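Local coordinates for DNA helicase uvsW (Enterobacteria phage T4, PDB 1RIF), which couples ATP hydrolysis to 3'-5' unwinding of duplex DNA, driving branch migration of Holliday junctions and acting in recombination-dependent repair and stalled-fork reorganization, at residues Leu262-Ala267 with Gly277-Pro282. The protein carries 1 engineered substitution. Sequence-based numbering, arbitrary orientation.
Sequences LRDGKA and GEIFKP
L262 and I279 meet tip to tip, and this one apolar touch carries nearly all of the contact. From the loop side, the methyl CD1 of L262 lies 3.5 Å from CG2 of I279 and 3.6 Å from CD1 of I279, so a single leucine methyl sits against both methyls of the isoleucine. CG1 of I279, which carries CD1, is farther off, 4.0 Å from CD1 of L262. I279 can offer both branches because its CG1 lies anti to the carbonyl carbon (chi1 -61°) while CG2 lies anti to the backbone N. The second approach is looser: OD1 of D264 comes no nearer than 4.4 Å to CD1 of I279, at the margin of the contact. No hydrogen bond crosses between 262-267 and 277-282, and the two together bury just 95 Å², near the surface.

One shell out, L262 and I279 both rest on I132, in strand 130-133, and on N134 in the loop just after it. The loop side is shaped by a type I beta turn from R263 to K266, and the R263 side chain is tied back to Y272 through NH1. G277 breaks out of helix 269-276 with positive phi (97°) and starts the chain toward strand 278-280, whose E278 and F280 pair through their backbones with I132.

The L262 side chain lies about 4 Å from a bound gold ion and about 8 Å from the side chain of R141, an engineered residue in the predicted ATP-binding segment. Close to the end of this N-terminal piece of UvsW, strand 278-280 is outermost in the parallel sheet of the ATP-binding domain; with strand 254-258 and helix 269-276 it makes a beta-alpha-beta crossover of the RecA-like, P-loop NTPase kind found in SF2 helicases.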
ATOM      1  N   LEU A 262      -8.798  11.673  -2.866  1.00 30.59           N
ATOM      2  CA  LEU A 262      -9.261  10.557  -2.043  1.00 32.19           C
ATOM      3  C   LEU A 262     -10.781  10.395  -2.035  1.00 35.28           C
ATOM      4  O   LEU A 262     -11.526  11.359  -2.249  1.00 35.86           O
ATOM      5  CB  LEU A 262      -8.766  10.708  -0.604  1.00 29.66           C
ATOM      6  CG  LEU A 262      -7.279  10.998  -0.421  1.00 26.90           C
ATOM      7  CD1 LEU A 262      -6.956  10.987   1.054  1.00 24.23           C
ATOM      8  CD2 LEU A 262      -6.448   9.981  -1.173  1.00 25.35           C
ATOM      9  N   ARG A 263     -11.228   9.167  -1.769  1.00 37.22           N
ATOM     10  CA  ARG A 263     -12.650   8.838  -1.724  1.00 39.48           C
ATOM     11  C   ARG A 263     -13.253   9.001  -0.317  1.00 41.19           C
ATOM     12  O   ARG A 263     -13.932   8.104   0.192  1.00 41.17           O
ATOM     13  CB  ARG A 263     -12.853   7.406  -2.226  1.00 38.18           C
ATOM     14  CG  ARG A 263     -12.228   7.164  -3.587  1.00 38.25           C
ATOM     15  CD  ARG A 263     -12.631   5.823  -4.161  1.00 39.67           C
ATOM     16  NE  ARG A 263     -14.054   5.782  -4.469  1.00 41.05           N
ATOM     17  CZ  ARG A 263     -14.675   4.733  -4.996  1.00 44.13           C
ATOM     18  NH1 ARG A 263     -13.994   3.628  -5.277  1.00 45.54           N
ATOM     19  NH2 ARG A 263     -15.979   4.788  -5.247  1.00 44.77           N
ATOM     20  N   ASP A 264     -13.011  10.161   0.294  1.00 42.77           N
ATOM     21  CA  ASP A 264     -13.507  10.472   1.635  1.00 43.52           C
ATOM     22  C   ASP A 264     -14.977  10.108   1.854  1.00 44.83           C
ATOM     23  O   ASP A 264     -15.325   9.475   2.852  1.00 44.81           O
ATOM     24  CB  ASP A 264     -13.325  11.964   1.928  1.00 43.66           C
ATOM     25  CG  ASP A 264     -11.887  12.408   1.810  1.00 43.68           C
ATOM     26  OD1 ASP A 264     -11.015  11.759   2.425  1.00 44.79           O
ATOM     27  OD2 ASP A 264     -11.627  13.411   1.109  1.00 44.24           O
ATOM     28  N   GLY A 265     -15.835  10.520   0.923  1.00 44.81           N
ATOM     29  CA  GLY A 265     -17.256  10.246   1.055  1.00 44.78           C
ATOM     30  C   GLY A 265     -17.783   8.971   0.415  1.00 44.45           C
ATOM     31  O   GLY A 265     -19.000   8.800   0.280  1.00 45.09           O
ATOM     32  N   LYS A 266     -16.887   8.074   0.020  1.00 43.33           N
ATOM     33  CA  LYS A 266     -17.303   6.817  -0.599  1.00 41.82           C
ATOM     34  C   LYS A 266     -17.369   5.699   0.445  1.00 39.76           C
ATOM     35  O   LYS A 266     -16.543   5.642   1.358  1.00 37.91           O
ATOM     36  CB  LYS A 266     -16.334   6.439  -1.726  1.00 42.59           C
ATOM     37  CG  LYS A 266     -16.383   7.357  -2.950  1.00 43.09           C
ATOM     38  CD  LYS A 266     -17.622   7.100  -3.817  1.00 43.65           C
ATOM     39  CE  LYS A 266     -18.875   7.796  -3.284  1.00 43.14           C
ATOM     40  NZ  LYS A 266     -18.804   9.278  -3.435  1.00 41.64           N
ATOM     41  N   ALA A 267     -18.358   4.818   0.300  1.00 38.24           N
ATOM     42  CA  ALA A 267     -18.558   3.703   1.232  1.00 37.32           C
ATOM     43  C   ALA A 267     -17.332   2.798   1.423  1.00 36.27           C
ATOM     44  O   ALA A 267     -17.084   2.299   2.526  1.00 37.03           O
ATOM     45  CB  ALA A 267     -19.750   2.860   0.773  1.00 35.38           C
ATOM     46  N   GLY A 277      -2.959   1.938   4.563  1.00 24.11           N
ATOM     47  CA  GLY A 277      -2.654   2.621   5.811  1.00 22.75           C
ATOM     48  C   GLY A 277      -3.402   3.934   5.979  1.00 23.41           C
ATOM     49  O   GLY A 277      -4.136   4.373   5.088  1.00 22.61           O
ATOM     50  N   GLU A 278      -3.216   4.576   7.127  1.00 25.39           N
ATOM     51  CA  GLU A 278      -3.885   5.844   7.394  1.00 29.70           C
ATOM     52  C   GLU A 278      -3.482   6.944   6.426  1.00 29.25           C
ATOM     53  O   GLU A 278      -2.392   6.921   5.853  1.00 29.08           O
ATOM     54  CB  GLU A 278      -3.614   6.307   8.826  1.00 31.23           C
ATOM     55  CG  GLU A 278      -4.648   5.818   9.812  1.00 37.91           C
ATOM     56  CD  GLU A 278      -4.061   4.903  10.859  1.00 41.29           C
ATOM     57  OE1 GLU A 278      -3.157   5.356  11.594  1.00 43.11           O
ATOM     58  OE2 GLU A 278      -4.505   3.735  10.948  1.00 45.04           O
ATOM     59  N   ILE A 279      -4.372   7.914   6.262  1.00 28.39           N
ATOM     60  CA  ILE A 279      -4.150   9.029   5.357  1.00 30.39           C
ATOM     61  C   ILE A 279      -3.238  10.096   5.946  1.00 32.05           C
ATOM     62  O   ILE A 279      -3.312  10.400   7.134  1.00 32.71           O
ATOM     63  CB  ILE A 279      -5.485   9.686   4.989  1.00 30.81           C
ATOM     64  CG1 ILE A 279      -6.383   8.668   4.283  1.00 32.02           C
ATOM     65  CG2 ILE A 279      -5.240  10.917   4.138  1.00 31.17           C
ATOM     66  CD1 ILE A 279      -7.803   9.151   4.031  1.00 31.42           C
ATOM     67  N   PHE A 280      -2.375  10.659   5.106  1.00 33.23           N
ATOM     68  CA  PHE A 280      -1.460  11.716   5.522  1.00 33.51           C
ATOM     69  C   PHE A 280      -1.448  12.852   4.502  1.00 36.31           C
ATOM     70  O   PHE A 280      -1.139  12.634   3.329  1.00 35.48           O
ATOM     71  CB  PHE A 280      -0.035  11.185   5.672  1.00 32.01           C
ATOM     72  CG  PHE A 280       1.011  12.273   5.753  1.00 31.75           C
ATOM     73  CD1 PHE A 280       1.095  13.102   6.872  1.00 30.66           C
ATOM     74  CD2 PHE A 280       1.893  12.491   4.695  1.00 30.86           C
ATOM     75  CE1 PHE A 280       2.040  14.129   6.931  1.00 30.30           C
ATOM     76  CE2 PHE A 280       2.839  13.515   4.746  1.00 28.68           C
ATOM     77  CZ  PHE A 280       2.912  14.333   5.863  1.00 29.93           C
ATOM     78  N   LYS A 281      -1.789  14.061   4.952  1.00 39.22           N
ATOM     79  CA  LYS A 281      -1.779  15.227   4.072  1.00 41.40           C
ATOM     80  C   LYS A 281      -0.711  16.211   4.533  1.00 42.24           C
ATOM     81  O   LYS A 281      -0.770  16.710   5.655  1.00 44.49           O
ATOM     82  CB  LYS A 281      -3.140  15.926   4.056  1.00 41.65           C
ATOM     83  CG  LYS A 281      -3.174  17.102   3.085  1.00 41.78           C
ATOM     84  CD  LYS A 281      -4.567  17.658   2.859  1.00 41.59           C
ATOM     85  CE  LYS A 281      -4.542  18.698   1.737  1.00 42.07           C
ATOM     86  NZ  LYS A 281      -5.899  19.219   1.389  1.00 43.45           N
ATOM     87  N   PRO A 282       0.280  16.502   3.670  1.00 43.22           N
ATOM     88  CA  PRO A 282       1.384  17.426   3.958  1.00 43.93           C
ATOM     89  C   PRO A 282       0.966  18.901   3.985  1.00 44.51           C
ATOM     90  O   PRO A 282      -0.255  19.163   4.050  1.00 44.93           O
ATOM     91  CB  PRO A 282       2.381  17.115   2.845  1.00 43.59           C
ATOM     92  CG  PRO A 282       1.479  16.833   1.692  1.00 43.22           C
ATOM     93  CD  PRO A 282       0.423  15.937   2.314  1.00 43.47           C
ATOM     94  OXT PRO A 282       1.865  19.775   3.957  1.00 44.30           O
TER